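Local coordinates for protein staphylococcus aureus CymR (Staphylococcus aureus, PDB 3T8R) that probably binds DNA as a dimeric Rrf2-type transcriptional regulator that senses oxidation through a thiol and governs stress resistance and the oxidative response, at residues Leu16-Leu20 with Leu52-Ile58; Gly27-Leu31 with Gly66-Leu70; Ala74-Gly80 with Leu118-Lys124. One frame throughout, in Å; residues are numbered along the deposited sequence.

Contact 1: residues Leu16-Leu20 with Leu52-Ile58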
ATOM      1  N   LEU A  16      10.631   7.590  15.754  1.00 20.88           N
ATOM      2  CA  LEU A  16      11.517   8.598  16.332  1.00 23.10           C
ATOM      3  C   LEU A  16      10.735   9.892  16.601  1.00 21.28           C
ATOM      4  O   LEU A  16      10.764  10.453  17.700  1.00 21.21           O
ATOM      5  CB  LEU A  16      12.687   8.863  15.363  1.00 22.81           C
ATOM      6  CG  LEU A  16      13.957   9.620  15.764  1.00 37.77           C
ATOM      7  CD1 LEU A  16      14.411  10.543  14.635  1.00 29.62           C
ATOM      8  CD2 LEU A  16      13.810  10.393  17.054  1.00 31.73           C
ATOM      9  N   MET A  17      10.010  10.346  15.591  1.00 19.29           N
ATOM     10  CA  MET A  17       9.306  11.616  15.674  1.00 18.38           C
ATOM     11  C   MET A  17       8.172  11.597  16.705  1.00 18.67           C
ATOM     12  O   MET A  17       7.934  12.587  17.391  1.00 22.13           O
ATOM     13  CB  MET A  17       8.813  12.031  14.289  1.00 19.83           C
ATOM     14  CG  MET A  17       9.950  12.302  13.314  1.00 18.12           C
ATOM     15  SD  MET A  17      10.895  13.763  13.789  1.00 20.24           S
ATOM     16  CE  MET A  17       9.685  15.046  13.499  1.00 22.90           C
ATOM     17  N   ILE A  18       7.482  10.470  16.824  1.00 20.38           N
ATOM     18  CA  ILE A  18       6.422  10.346  17.817  1.00 21.12           C
ATOM     19  C   ILE A  18       7.012  10.444  19.220  1.00 23.33           C
ATOM     20  O   ILE A  18       6.461  11.116  20.089  1.00 26.77           O
ATOM     21  CB  ILE A  18       5.624   9.032  17.631  1.00 22.66           C
ATOM     22  CG1 ILE A  18       4.856   9.073  16.309  1.00 21.19           C
ATOM     23  CG2 ILE A  18       4.668   8.828  18.781  1.00 26.62           C
ATOM     24  CD1 ILE A  18       4.348   7.713  15.839  1.00 23.22           C
ATOM     25  N   SER A  19       8.151   9.792  19.424  1.00 23.39           N
ATOM     26  CA  SER A  19       8.868   9.868  20.697  1.00 27.46           C
ATOM     27  C   SER A  19       9.211  11.312  21.049  1.00 26.50           C
ATOM     28  O   SER A  19       8.983  11.776  22.166  1.00 26.37           O
ATOM     29  CB  SER A  19      10.154   9.044  20.634  1.00 27.06           C
ATOM     30  OG  SER A  19       9.883   7.692  20.946  1.00 36.07           O
ATOM     31  N   LEU A  20       9.763  12.027  20.083  1.00 24.62           N
ATOM     32  CA  LEU A  20      10.132  13.411  20.319  1.00 22.71           C
ATOM     33  C   LEU A  20       8.896  14.281  20.536  1.00 26.28           C
ATOM     34  O   LEU A  20       8.920  15.221  21.339  1.00 26.95           O
ATOM     35  CB  LEU A  20      10.980  13.959  19.163  1.00 22.39           C
ATOM     36  CG  LEU A  20      12.377  13.369  18.968  1.00 20.43           C
ATOM     37  CD1 LEU A  20      13.003  13.982  17.724  1.00 24.81           C
ATOM     38  CD2 LEU A  20      13.259  13.677  20.179  1.00 25.10           C
ATOM     39  N   LEU A  52      15.977  14.351   8.754  1.00 26.59           N
ATOM     40  CA  LEU A  52      15.034  15.092   9.594  1.00 24.90           C
ATOM     41  C   LEU A  52      15.621  16.416  10.095  1.00 26.41           C
ATOM     42  O   LEU A  52      14.933  17.447  10.175  1.00 25.54           O
ATOM     43  CB  LEU A  52      14.603  14.223  10.779  1.00 23.76           C
ATOM     44  CG  LEU A  52      13.762  13.013  10.378  1.00 24.67           C
ATOM     45  CD1 LEU A  52      13.643  12.029  11.528  1.00 26.20           C
ATOM     46  CD2 LEU A  52      12.382  13.457   9.910  1.00 27.51           C
ATOM     47  N   ARG A  53      16.904  16.379  10.427  1.00 25.28           N
ATOM     48  CA  ARG A  53      17.615  17.558  10.884  1.00 28.75           C
ATOM     49  C   ARG A  53      17.759  18.541   9.721  1.00 27.42           C
ATOM     50  O   ARG A  53      17.526  19.744   9.865  1.00 26.93           O
ATOM     51  CB  ARG A  53      18.989  17.131  11.402  1.00 32.27           C
ATOM     52  CG  ARG A  53      19.716  18.140  12.250  1.00 34.03           C
ATOM     53  CD  ARG A  53      20.953  17.482  12.850  1.00 40.65           C
ATOM     54  NE  ARG A  53      21.853  17.002  11.803  1.00 46.93           N
ATOM     55  CZ  ARG A  53      22.498  15.839  11.829  1.00 45.36           C
ATOM     56  NH1 ARG A  53      22.354  15.009  12.857  1.00 45.76           N
ATOM     57  NH2 ARG A  53      23.296  15.507  10.822  1.00 47.81           N
ATOM     58  N   ASN A  54      18.121  18.020   8.558  1.00 29.25           N
ATOM     59  CA  ASN A  54      18.315  18.857   7.379  1.00 31.51           C
ATOM     60  C   ASN A  54      17.045  19.550   6.916  1.00 32.69           C
ATOM     61  O   ASN A  54      17.090  20.654   6.375  1.00 33.51           O
ATOM     62  CB  ASN A  54      18.929  18.037   6.249  1.00 33.37           C
ATOM     63  CG  ASN A  54      20.375  17.707   6.511  1.00 37.31           C
ATOM     64  OD1 ASN A  54      21.003  18.317   7.375  1.00 40.63           O
ATOM     65  ND2 ASN A  54      20.914  16.737   5.776  1.00 44.05           N
ATOM     66  N   ALA A  55      15.907  18.903   7.144  1.00 29.73           N
ATOM     67  CA  ALA A  55      14.617  19.477   6.784  1.00 31.28           C
ATOM     68  C   ALA A  55      14.131  20.460   7.839  1.00 30.39           C
ATOM     69  O   ALA A  55      13.107  21.107   7.654  1.00 31.79           O
ATOM     70  CB  ALA A  55      13.580  18.373   6.573  1.00 30.78           C
ATOM     71  N   GLY A  56      14.851  20.538   8.954  1.00 25.56           N
ATOM     72  CA  GLY A  56      14.538  21.472  10.024  1.00 26.69           C
ATOM     73  C   GLY A  56      13.462  21.025  11.002  1.00 25.83           C
ATOM     74  O   GLY A  56      12.927  21.830  11.759  1.00 23.54           O
ATOM     75  N   LEU A  57      13.138  19.736  10.998  1.00 22.84           N
ATOM     76  CA  LEU A  57      12.055  19.250  11.847  1.00 20.41           C
ATOM     77  C   LEU A  57      12.522  18.944  13.251  1.00 18.73           C
ATOM     78  O   LEU A  57      11.747  19.048  14.199  1.00 21.28           O
ATOM     79  CB  LEU A  57      11.411  17.996  11.240  1.00 22.15           C
ATOM     80  CG  LEU A  57      10.786  18.144   9.860  1.00 25.58           C
ATOM     81  CD1 LEU A  57      10.025  16.882   9.537  1.00 24.72           C
ATOM     82  CD2 LEU A  57       9.858  19.352   9.828  1.00 27.89           C
ATOM     83  N   ILE A  58      13.780  18.537  13.384  1.00 21.35           N
ATOM     84  CA  ILE A  58      14.367  18.259  14.686  1.00 20.39           C
ATOM     85  C   ILE A  58      15.723  18.955  14.796  1.00 24.51           C
ATOM     86  O   ILE A  58      16.298  19.366  13.786  1.00 24.57           O
ATOM     87  CB  ILE A  58      14.553  16.744  14.909  1.00 20.14           C
ATOM     88  CG1 ILE A  58      15.636  16.177  13.986  1.00 22.35           C
ATOM     89  CG2 ILE A  58      13.236  16.031  14.674  1.00 21.17           C
ATOM     90  CD1 ILE A  58      16.017  14.725  14.303  1.00 23.51           C
TER
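M17, L16 and L20 of helix 8-21 pack against L52, L57 and I58 in a purely apolar contact inside the presumed DNA-binding domain. The second segment is the end of helix 42-54, the turn after it and the start of strand 58-60. Five of the six touching residues are buried.

M17 sits at the centre. Its chain is bent at both chi2 (-67°) and chi3 (-68°). The bend folds the thioether over I58, with SD 3.4 Å from I58 CG2. The methyl CE goes on to L57, where it lies 4.1 Å from CB. The sulfur also borders L52, at right angles to I58, with M17 SD 4.0 Å from L52 CD1. L52 CD1 is shared, because L16 CD1 also meets it at 3.5 Å. The L16 and L52 side chains run past each other in opposite senses. L20 reaches the same methyl of I58 as the sulfur does, with L20 CD1 3.7 Å from I58 CG2. These two side chains cross at about a right angle.

The turn that brings L57 and I58 round is a Schellman motif. G56 has a positive phi of 83° there, and L57 N bonds back to L52 O at 3.0 Å. The G56 carbonyl is held by R71. Around the contact, L70 of strand 67-70 and I82 of helix 79-87 also touch M17, and L45 and V49 of helix 42-54 touch L16.

Such packing of the first helix on the end of a later helix and the first wing strand is characteristic of the hydrophobic core of a winged helix-turn-helix domain.

Contact 2: residues Gly27-Leu31 with Gly66-Leu70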
ATOM      1  N   GLY A  27      12.815  19.402  26.968  1.00 49.76           N
ATOM      2  CA  GLY A  27      14.217  19.055  26.856  1.00 48.73           C
ATOM      3  C   GLY A  27      14.462  18.057  25.743  1.00 51.28           C
ATOM      4  O   GLY A  27      13.870  18.163  24.668  1.00 50.99           O
ATOM      5  N   CYS A  28      15.311  17.069  26.001  1.00 48.06           N
ATOM      6  CA  CYS A  28      15.785  16.206  24.928  1.00 43.14           C
ATOM      7  C   CYS A  28      15.701  14.713  25.207  1.00 44.18           C
ATOM      8  O   CYS A  28      15.560  14.276  26.350  1.00 45.94           O
ATOM      9  CB  CYS A  28      17.224  16.572  24.577  1.00 43.63           C
ATOM     10  SG  CYS A  28      17.408  18.288  24.074  1.00 58.37           S
ATOM     11  N   ILE A  29      15.784  13.938  24.131  1.00 38.51           N
ATOM     12  CA  ILE A  29      15.900  12.499  24.226  1.00 37.72           C
ATOM     13  C   ILE A  29      17.191  12.089  23.536  1.00 36.82           C
ATOM     14  O   ILE A  29      17.486  12.546  22.428  1.00 32.65           O
ATOM     15  CB  ILE A  29      14.723  11.794  23.550  1.00 35.86           C
ATOM     16  CG1 ILE A  29      13.398  12.348  24.078  1.00 42.06           C
ATOM     17  CG2 ILE A  29      14.791  10.288  23.786  1.00 42.18           C
ATOM     18  CD1 ILE A  29      13.255  12.231  25.584  1.00 45.47           C
ATOM     19  N   SER A  30      17.974  11.244  24.196  1.00 37.78           N
ATOM     20  CA  SER A  30      19.235  10.794  23.622  1.00 34.96           C
ATOM     21  C   SER A  30      18.968   9.875  22.449  1.00 32.97           C
ATOM     22  O   SER A  30      17.996   9.115  22.452  1.00 33.48           O
ATOM     23  CB  SER A  30      20.085  10.068  24.666  1.00 35.88           C
ATOM     24  OG  SER A  30      19.438   8.895  25.115  1.00 34.47           O
ATOM     25  N   LEU A  31      19.823   9.953  21.437  1.00 33.84           N
ATOM     26  CA  LEU A  31      19.752   9.006  20.336  1.00 31.39           C
ATOM     27  C   LEU A  31      19.893   7.614  20.908  1.00 33.18           C
ATOM     28  O   LEU A  31      19.189   6.684  20.508  1.00 32.87           O
ATOM     29  CB  LEU A  31      20.877   9.251  19.333  1.00 36.63           C
ATOM     30  CG  LEU A  31      20.541  10.203  18.187  1.00 39.18           C
ATOM     31  CD1 LEU A  31      21.366   9.843  16.959  1.00 38.90           C
ATOM     32  CD2 LEU A  31      19.063  10.129  17.867  1.00 38.36           C
ATOM     33  N   GLY A  66      24.529  13.875  21.360  1.00 38.97           N
ATOM     34  CA  GLY A  66      23.543  13.129  20.601  1.00 37.93           C
ATOM     35  C   GLY A  66      22.191  13.094  21.293  1.00 37.92           C
ATOM     36  O   GLY A  66      21.635  12.025  21.519  1.00 38.92           O
ATOM     37  N   GLY A  67      21.677  14.270  21.645  1.00 39.88           N
ATOM     38  CA  GLY A  67      20.356  14.402  22.244  1.00 35.81           C
ATOM     39  C   GLY A  67      19.514  15.300  21.365  1.00 32.73           C
ATOM     40  O   GLY A  67      20.018  16.281  20.822  1.00 32.77           O
ATOM     41  N   TYR A  68      18.234  14.968  21.220  1.00 33.16           N
ATOM     42  CA  TYR A  68      17.396  15.615  20.214  1.00 28.06           C
ATOM     43  C   TYR A  68      16.048  16.103  20.725  1.00 28.04           C
ATOM     44  O   TYR A  68      15.540  15.620  21.733  1.00 25.57           O
ATOM     45  CB  TYR A  68      17.180  14.658  19.042  1.00 22.73           C
ATOM     46  CG  TYR A  68      18.402  14.556  18.174  1.00 26.54           C
ATOM     47  CD1 TYR A  68      18.591  15.427  17.112  1.00 25.16           C
ATOM     48  CD2 TYR A  68      19.395  13.617  18.443  1.00 31.12           C
ATOM     49  CE1 TYR A  68      19.717  15.353  16.322  1.00 29.57           C
ATOM     50  CE2 TYR A  68      20.534  13.545  17.650  1.00 32.09           C
ATOM     51  CZ  TYR A  68      20.682  14.413  16.595  1.00 29.99           C
ATOM     52  OH  TYR A  68      21.799  14.348  15.791  1.00 39.30           O
ATOM     53  N   GLN A  69      15.476  17.061  19.997  1.00 23.40           N
ATOM     54  CA  GLN A  69      14.151  17.573  20.299  1.00 25.13           C
ATOM     55  C   GLN A  69      13.497  18.034  18.997  1.00 22.55           C
ATOM     56  O   GLN A  69      14.177  18.302  18.012  1.00 22.34           O
ATOM     57  CB  GLN A  69      14.232  18.727  21.303  1.00 26.24           C
ATOM     58  CG  GLN A  69      14.814  20.001  20.725  1.00 29.09           C
ATOM     59  CD  GLN A  69      15.050  21.087  21.769  1.00 36.81           C
ATOM     60  OE1 GLN A  69      14.779  20.898  22.955  1.00 43.54           O
ATOM     61  NE2 GLN A  69      15.562  22.228  21.326  1.00 33.06           N
ATOM     62  N   LEU A  70      12.173  18.093  18.982  1.00 22.46           N
ATOM     63  CA  LEU A  70      11.480  18.709  17.868  1.00 19.68           C
ATOM     64  C   LEU A  70      11.919  20.162  17.730  1.00 24.32           C
ATOM     65  O   LEU A  70      12.087  20.859  18.720  1.00 24.79           O
ATOM     66  CB  LEU A  70       9.989  18.680  18.148  1.00 24.47           C
ATOM     67  CG  LEU A  70       9.059  17.889  17.243  1.00 28.15           C
ATOM     68  CD1 LEU A  70       9.636  16.551  16.812  1.00 23.22           C
ATOM     69  CD2 LEU A  70       7.753  17.736  17.977  1.00 23.99           C
TER
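I29 and Y68 form an antiparallel hydrogen-bonded pair, and both backbone bonds between them are made. I29 N donates a hydrogen bond to Y68 O at 2.9 Å, with the donor in the carbonyl plane. Y68 N returns a bond to I29 O at 2.8 Å, but this donor stands 36° above the carbonyl plane. One step on, S30 and G67 are a non-hydrogen-bonded pair, with CA atoms only 4.0 Å apart. Beyond them L31 N donates to G66 O at 2.8 Å. This bond is nearly straight, with an N-H...O angle of 174°. CA-H groups add weaker contacts to the same three carbonyls, from C28 to Y68 O, from G67 to I29 O and from S30 to G66 O.

S30 is the N-cap of helix 31-37. With chi1 at 63°, its OG turns back over the start of the helix and accepts from S33 N. The Y68 hydroxyl has a weak bond with R53.

The aromatic ring makes the main side-chain contact. L31 comes obliquely to it, with CG 3.4 Å from Y68 CE2. V49 of helix 42-54 touches both residues.

On its other edge strand 67-70 bonds to strand 58-60, G67 with V61 and Q69 with R59. Strand 67-70 is therefore the middle strand of a small antiparallel sheet, the wing sheet of a winged helix-turn-helix domain.

Contact 3: residues Ala74-Gly80 with Leu118-Lys124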
ATOM      1  N   ALA A  74       4.665  19.721  16.807  1.00 21.06           N
ATOM      2  CA  ALA A  74       4.098  18.494  16.260  1.00 22.02           C
ATOM      3  C   ALA A  74       2.861  18.736  15.404  1.00 23.63           C
ATOM      4  O   ALA A  74       2.606  17.996  14.441  1.00 21.59           O
ATOM      5  CB  ALA A  74       3.781  17.505  17.379  1.00 22.66           C
ATOM      6  N   GLU A  75       2.086  19.754  15.758  1.00 22.23           N
ATOM      7  CA  GLU A  75       0.842  20.037  15.062  1.00 22.98           C
ATOM      8  C   GLU A  75       1.073  20.547  13.642  1.00 25.97           C
ATOM      9  O   GLU A  75       0.146  20.579  12.829  1.00 29.07           O
ATOM     10  CB  GLU A  75      -0.041  21.007  15.861  1.00 28.46           C
ATOM     11  CG  GLU A  75       0.435  22.451  15.894  1.00 31.50           C
ATOM     12  CD  GLU A  75      -0.537  23.362  16.639  1.00 36.78           C
ATOM     13  OE1 GLU A  75      -1.757  23.117  16.554  1.00 38.76           O
ATOM     14  OE2 GLU A  75      -0.092  24.317  17.311  1.00 40.45           O
ATOM     15  N   GLU A  76       2.314  20.902  13.333  1.00 24.36           N
ATOM     16  CA  GLU A  76       2.670  21.406  12.007  1.00 23.50           C
ATOM     17  C   GLU A  76       3.260  20.335  11.097  1.00 28.63           C
ATOM     18  O   GLU A  76       3.607  20.621   9.950  1.00 27.51           O
ATOM     19  CB  GLU A  76       3.672  22.566  12.131  1.00 28.50           C
ATOM     20  CG  GLU A  76       3.091  23.835  12.741  1.00 29.05           C
ATOM     21  CD  GLU A  76       4.020  25.040  12.622  1.00 34.75           C
ATOM     22  OE1 GLU A  76       5.203  24.856  12.292  1.00 31.30           O
ATOM     23  OE2 GLU A  76       3.562  26.174  12.860  1.00 41.26           O
ATOM     24  N   ILE A  77       3.389  19.107  11.599  1.00 24.12           N
ATOM     25  CA  ILE A  77       4.079  18.059  10.857  1.00 19.61           C
ATOM     26  C   ILE A  77       3.132  16.897  10.613  1.00 23.16           C
ATOM     27  O   ILE A  77       2.478  16.443  11.545  1.00 21.59           O
ATOM     28  CB  ILE A  77       5.271  17.483  11.643  1.00 20.74           C
ATOM     29  CG1 ILE A  77       6.235  18.596  12.066  1.00 22.52           C
ATOM     30  CG2 ILE A  77       5.999  16.412  10.819  1.00 23.10           C
ATOM     31  CD1 ILE A  77       7.378  18.111  12.927  1.00 22.50           C
ATOM     32  N   SER A  78       3.060  16.428   9.371  1.00 21.88           N
ATOM     33  CA  SER A  78       2.220  15.268   9.057  1.00 25.15           C
ATOM     34  C   SER A  78       3.045  13.991   8.915  1.00 23.67           C
ATOM     35  O   SER A  78       4.250  14.026   8.656  1.00 22.14           O
ATOM     36  CB  SER A  78       1.403  15.494   7.777  1.00 25.55           C
ATOM     37  OG  SER A  78       2.227  15.373   6.630  1.00 24.95           O
ATOM     38  N   ALA A  79       2.388  12.852   9.109  1.00 22.98           N
ATOM     39  CA  ALA A  79       3.055  11.571   8.933  1.00 21.81           C
ATOM     40  C   ALA A  79       3.585  11.492   7.510  1.00 20.11           C
ATOM     41  O   ALA A  79       4.671  10.962   7.253  1.00 21.57           O
ATOM     42  CB  ALA A  79       2.093  10.462   9.210  1.00 20.47           C
ATOM     43  N   GLY A  80       2.811  12.048   6.581  1.00 20.78           N
ATOM     44  CA  GLY A  80       3.202  12.055   5.188  1.00 26.33           C
ATOM     45  C   GLY A  80       4.497  12.814   4.971  1.00 24.48           C
ATOM     46  O   GLY A  80       5.367  12.354   4.225  1.00 27.12           O
ATOM     47  N   LEU A 118      -2.131   9.625   5.214  1.00 21.72           N
ATOM     48  CA  LEU A 118      -0.838  10.075   5.724  1.00 22.42           C
ATOM     49  C   LEU A 118      -0.751  11.586   5.842  1.00 26.05           C
ATOM     50  O   LEU A 118      -0.206  12.105   6.818  1.00 23.87           O
ATOM     51  CB  LEU A 118       0.278   9.558   4.821  1.00 23.83           C
ATOM     52  CG  LEU A 118       0.687   8.121   5.102  1.00 24.98           C
ATOM     53  CD1 LEU A 118       1.729   7.662   4.101  1.00 28.99           C
ATOM     54  CD2 LEU A 118       1.235   8.036   6.516  1.00 26.35           C
ATOM     55  N   ASP A 119      -1.288  12.293   4.853  1.00 26.25           N
ATOM     56  CA  ASP A 119      -1.194  13.759   4.834  1.00 27.80           C
ATOM     57  C   ASP A 119      -2.099  14.429   5.845  1.00 30.04           C
ATOM     58  O   ASP A 119      -1.814  15.536   6.303  1.00 31.54           O
ATOM     59  CB  ASP A 119      -1.510  14.317   3.447  1.00 30.50           C
ATOM     60  CG  ASP A 119      -0.409  14.071   2.463  1.00 34.50           C
ATOM     61  OD1 ASP A 119       0.659  13.592   2.886  1.00 33.51           O
ATOM     62  OD2 ASP A 119      -0.605  14.365   1.264  1.00 39.10           O
ATOM     63  N   ASN A 120      -3.196  13.772   6.189  1.00 27.61           N
ATOM     64  CA  ASN A 120      -4.157  14.356   7.107  1.00 29.38           C
ATOM     65  C   ASN A 120      -3.999  13.819   8.521  1.00 27.76           C
ATOM     66  O   ASN A 120      -4.885  13.981   9.367  1.00 30.66           O
ATOM     67  CB  ASN A 120      -5.580  14.142   6.592  1.00 34.72           C
ATOM     68  CG  ASN A 120      -5.811  14.793   5.236  1.00 37.28           C
ATOM     69  OD1 ASN A 120      -6.258  14.139   4.291  1.00 44.30           O
ATOM     70  ND2 ASN A 120      -5.511  16.081   5.135  1.00 39.30           N
ATOM     71  N   THR A 121      -2.863  13.175   8.772  1.00 24.99           N
ATOM     72  CA  THR A 121      -2.537  12.705  10.112  1.00 24.85           C
ATOM     73  C   THR A 121      -1.363  13.526  10.628  1.00 22.12           C
ATOM     74  O   THR A 121      -0.265  13.432  10.084  1.00 24.93           O
ATOM     75  CB  THR A 121      -2.151  11.219  10.116  1.00 24.62           C
ATOM     76  OG1 THR A 121      -3.267  10.435   9.675  1.00 28.92           O
ATOM     77  CG2 THR A 121      -1.756  10.766  11.519  1.00 25.80           C
ATOM     78  N   THR A 122      -1.578  14.353  11.649  1.00 26.78           N
ATOM     79  CA  THR A 122      -0.454  15.118  12.188  1.00 22.49           C
ATOM     80  C   THR A 122       0.322  14.308  13.213  1.00 22.69           C
ATOM     81  O   THR A 122      -0.178  13.345  13.789  1.00 23.10           O
ATOM     82  CB  THR A 122      -0.872  16.470  12.833  1.00 24.00           C
ATOM     83  OG1 THR A 122      -1.582  16.233  14.055  1.00 27.24           O
ATOM     84  CG2 THR A 122      -1.729  17.299  11.879  1.00 26.94           C
ATOM     85  N   LEU A 123       1.557  14.722  13.455  1.00 21.35           N
ATOM     86  CA  LEU A 123       2.361  14.115  14.492  1.00 19.96           C
ATOM     87  C   LEU A 123       1.758  14.351  15.868  1.00 20.74           C
ATOM     88  O   LEU A 123       1.887  13.512  16.751  1.00 23.32           O
ATOM     89  CB  LEU A 123       3.781  14.691  14.443  1.00 21.56           C
ATOM     90  CG  LEU A 123       4.820  14.081  15.379  1.00 21.19           C
ATOM     91  CD1 LEU A 123       5.006  12.589  15.116  1.00 22.09           C
ATOM     92  CD2 LEU A 123       6.152  14.812  15.198  1.00 23.75           C
ATOM     93  N   LYS A 124       1.145  15.516  16.076  1.00 21.15           N
ATOM     94  CA  LYS A 124       0.508  15.796  17.357  1.00 23.52           C
ATOM     95  C   LYS A 124      -0.586  14.765  17.599  1.00 25.35           C
ATOM     96  O   LYS A 124      -0.722  14.222  18.693  1.00 25.63           O
ATOM     97  CB  LYS A 124      -0.087  17.210  17.372  1.00 26.61           C
ATOM     98  CG  LYS A 124      -0.807  17.588  18.673  1.00 30.94           C
ATOM     99  CD  LYS A 124       0.154  17.905  19.808  1.00 36.41           C
ATOM    100  CE  LYS A 124       0.652  16.646  20.504  1.00 39.99           C
ATOM    101  NZ  LYS A 124       1.460  16.938  21.728  1.00 42.10           N
TER
HETATM  102  O   HOH W   1       0.956  16.747   4.851  1.00 34.43           O
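L123, A74 and A79 have the largest areas buried where segment 74-80 runs beside segment 118-124. L123 lies over A74 and beside I77. L123 CB rests 3.5 Å from A74 O. With CG anti to the backbone N (chi1 -174°), the branch runs out to I77, where L123 CD2 meets I77 CD1 at 4.2 Å, the two side chains pointing the same way. The backbone of L123 is held too, as its N donates to I77 O at 2.7 Å, nearly in line with the carbonyl. Helix 8-21 packs on this patch, with I18 and A21 touching L123 and M17 touching I77.

A74 sets its methyl against K124, the residue after L123, with A74 CB 3.5 Å from K124 N. That same N makes a weak bond to A74 O. A74 O also accepts from I77 N, within its own short 3-10 turn.

Further along, S78 and T122 form a single backbone bridge. Each is an N-cap, S78 of helix 79-87 and T122 of helix 123-127, where T122 OG1 bonds to Y125 N. The two helix starts are thus laced together by a pair of extended links. Here the winged helix-turn-helix domain is tied to the long helix 101-119, whose residues L106, R109 and M110 in the second subunit also reach this contact; T121 OG1 is bonded to that R109 and to V117 of its own chain.

A79 begins its helix with N bonded to T121 O at 2.9 Å. Its CB packs on L118 CD2 at 3.7 Å. G80 N donates to L118 O at 3.0 Å, from 66° above the carbonyl plane. A water bonded to S78 OG links weakly to D119 O, while the D119 carboxylate forms a salt bridge with R84.

Overall arrangement
From the N terminus, helix 8-21 supplies the first segment of contact 1, and strand 29-30 supplies the first segment of contact 2. Helix 42-54 and the turn after it then close the loop of contact 1. Strand 67-70 closes that of contact 2, so these two loops cross. Contact 3 opens later, at 74-80, and closes at 118-124 after the long helix 101-119, in series with both. Contacts 1 and 2 join helices and wing sheet into one domain. Contact 3 joins that domain to the C-terminal helices near the second subunit. M17 is common ground, bordering residues of contacts 2 and 3 as well.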